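Local coordinates for 2OG-Fe dioxygenase family protein (PDB 3PL0), which is of undetermined biological function but probably acts as a dioxygenase, built on the double-stranded beta-helix fold of the cupin clan, at residues A[133-138]-A[211-216]. Residues are numbered along the deposited sequence; the frame is centred on the assembly and turned at random. Where two conformers were deposited one is given.
Sequences KLRAPQ and LLDDQQ
R135 reaches from the loop that follows helix 118-134 to the carboxylate of D213, where strand 209-213 of the double-stranded beta-helix (cupin) fold gives way to a turn. The salt bridge is end-on: NH1 of R135 lies 3.2 Å from OD2 of D213, and NH2 of R135 lies 3.2 Å from D213 OD1. Both acceptors sit close to the guanidinium plane, yet the two flat groups are twisted 41° apart, and NH2 comes to OD1 from above the carboxylate plane while NH1 finds the syn side of OD2. The bonds are moderately bent. A bend at chi3 (60°) in an otherwise extended side chain turns the guanidinium end-on to D213.

D213 is the buried, tightly held side; its ring-bearing neighbour F172, on strand 172-181, touches both D213 and R135. On the exposed side, Q215 stacks its amide over one guanidinium face, the planes only 8° apart. Its OE1 stands 3.4 Å above the plane, over the centre, and its CD is 3.3 Å from R135 NH2, an overlap without a hydrogen bond. D171 adds a weak, long ion pair to NH2.

A leucine in place of R135 would probably leave the buried D213 carboxylate without its positive mate and the Q215 amide without the flat group it stacks on. D213 OD1 also closes an Asx turn: the backbone N of Q215 donates to it at 3.0 Å, from the face opposite R135 NH2.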
loop_
_atom_site.group_PDB
_atom_site.type_symbol
_atom_site.label_atom_id
_atom_site.label_comp_id
_atom_site.label_asym_id
_atom_site.label_seq_id
_atom_site.Cartn_x
_atom_site.Cartn_y
_atom_site.Cartn_z
ATOM N N LYS A 133 -17.704 4.557 1.253
ATOM C CA LYS A 133 -18.804 4.167 2.129
ATOM C C LYS A 133 -18.516 4.463 3.581
ATOM O O LYS A 133 -19.453 4.624 4.345
ATOM C CB LYS A 133 -19.184 2.692 1.988
ATOM C CG LYS A 133 -19.748 2.292 0.639
ATOM C CD LYS A 133 -21.208 2.757 0.456
ATOM N N LEU A 134 -17.249 4.580 3.979
ATOM C CA LEU A 134 -16.942 4.890 5.384
ATOM C C LEU A 134 -16.902 6.376 5.589
ATOM O O LEU A 134 -17.433 6.885 6.579
ATOM C CB LEU A 134 -15.581 4.377 5.784
ATOM C CG LEU A 134 -15.512 2.957 6.237
ATOM C CD1 LEU A 134 -14.055 2.499 6.134
ATOM C CD2 LEU A 134 -16.070 2.869 7.647
ATOM N N ARG A 135 -16.179 7.049 4.692
ATOM C CA ARG A 135 -16.054 8.498 4.720
ATOM C C ARG A 135 -16.054 9.027 3.286
ATOM O O ARG A 135 -15.035 8.995 2.602
ATOM C CB ARG A 135 -14.757 8.891 5.433
ATOM C CG ARG A 135 -14.755 10.235 6.098
ATOM C CD ARG A 135 -13.773 10.257 7.260
ATOM N NE ARG A 135 -12.399 9.986 6.843
ATOM C CZ ARG A 135 -11.596 9.039 7.354
ATOM N NH1 ARG A 135 -12.013 8.250 8.328
ATOM N NH2 ARG A 135 -10.344 8.889 6.910
ATOM N N ALA A 136 -17.187 9.533 2.840
ATOM C CA ALA A 136 -17.310 10.031 1.473
ATOM C C ALA A 136 -16.364 11.194 1.229
ATOM O O ALA A 136 -16.363 12.143 1.964
ATOM C CB ALA A 136 -18.765 10.483 1.207
ATOM N N PRO A 137 -15.572 11.133 0.166
ATOM C CA PRO A 137 -14.649 12.247 -0.096
ATOM C C PRO A 137 -15.319 13.493 -0.699
ATOM O O PRO A 137 -16.309 13.367 -1.418
ATOM C CB PRO A 137 -13.687 11.661 -1.118
ATOM C CG PRO A 137 -14.502 10.594 -1.833
ATOM C CD PRO A 137 -15.492 10.060 -0.838
ATOM N N GLN A 138 -14.754 14.665 -0.423
ATOM C CA GLN A 138 -15.264 15.925 -0.967
ATOM C C GLN A 138 -15.528 15.822 -2.475
ATOM O O GLN A 138 -14.678 15.382 -3.240
ATOM C CB GLN A 138 -14.289 17.078 -0.676
ATOM C CG GLN A 138 -14.710 18.459 -1.240
ATOM C CD GLN A 138 -16.105 18.889 -0.830
ATOM O OE1 GLN A 138 -16.562 18.607 0.281
ATOM N NE2 GLN A 138 -16.788 19.596 -1.727
ATOM N N LEU A 211 -6.368 -3.123 4.485
ATOM C CA LEU A 211 -7.094 -1.858 4.393
ATOM C C LEU A 211 -6.914 -1.093 5.691
ATOM O O LEU A 211 -7.052 -1.689 6.778
ATOM C CB LEU A 211 -8.584 -2.092 4.122
ATOM C CG LEU A 211 -8.908 -2.914 2.842
ATOM C CD1 LEU A 211 -10.406 -3.083 2.595
ATOM C CD2 LEU A 211 -8.183 -2.324 1.569
ATOM N N LEU A 212 -6.570 0.198 5.599
ATOM C CA LEU A 212 -6.295 1.054 6.766
ATOM C C LEU A 212 -7.081 2.385 6.675
ATOM O O LEU A 212 -7.123 3.031 5.640
ATOM C CB LEU A 212 -4.801 1.431 6.831
ATOM C CG LEU A 212 -3.762 0.309 6.892
ATOM C CD1 LEU A 212 -2.356 0.852 6.563
ATOM C CD2 LEU A 212 -3.759 -0.379 8.280
ATOM N N ASP A 213 -7.702 2.780 7.771
ATOM C CA ASP A 213 -8.232 4.129 7.926
ATOM C C ASP A 213 -7.088 4.920 8.502
ATOM O O ASP A 213 -6.742 4.849 9.709
ATOM C CB ASP A 213 -9.423 4.124 8.855
ATOM C CG ASP A 213 -9.986 5.508 9.115
ATOM O OD1 ASP A 213 -9.348 6.543 8.802
ATOM O OD2 ASP A 213 -11.088 5.538 9.675
ATOM N N ASP A 214 -6.493 5.700 7.631
ATOM C CA ASP A 214 -5.268 6.415 7.965
ATOM C C ASP A 214 -5.434 7.470 9.056
ATOM O O ASP A 214 -4.455 7.982 9.575
ATOM C CB ASP A 214 -4.705 7.068 6.710
ATOM C CG ASP A 214 -3.266 7.423 6.853
ATOM O OD1 ASP A 214 -2.446 6.499 7.130
ATOM O OD2 ASP A 214 -2.955 8.625 6.728
ATOM N N GLN A 215 -6.673 7.804 9.393
ATOM C CA GLN A 215 -6.938 8.740 10.506
ATOM C C GLN A 215 -7.150 8.022 11.850
ATOM O O GLN A 215 -7.302 8.665 12.864
ATOM C CB GLN A 215 -8.157 9.635 10.165
ATOM C CG GLN A 215 -7.892 10.540 8.924
ATOM C CD GLN A 215 -9.062 11.470 8.583
ATOM O OE1 GLN A 215 -10.090 11.492 9.258
ATOM N NE2 GLN A 215 -8.902 12.222 7.520
ATOM N N GLN A 216 -7.177 6.696 11.856
ATOM C CA GLN A 216 -7.500 5.948 13.079
ATOM C C GLN A 216 -6.439 4.958 13.528
ATOM O O GLN A 216 -6.426 4.561 14.675
ATOM C CB GLN A 216 -8.783 5.191 12.847
ATOM C CG GLN A 216 -9.996 6.102 12.796
ATOM C CD GLN A 216 -10.209 6.820 14.112
ATOM O OE1 GLN A 216 -10.183 6.195 15.174
ATOM N NE2 GLN A 216 -10.399 8.139 14.055
#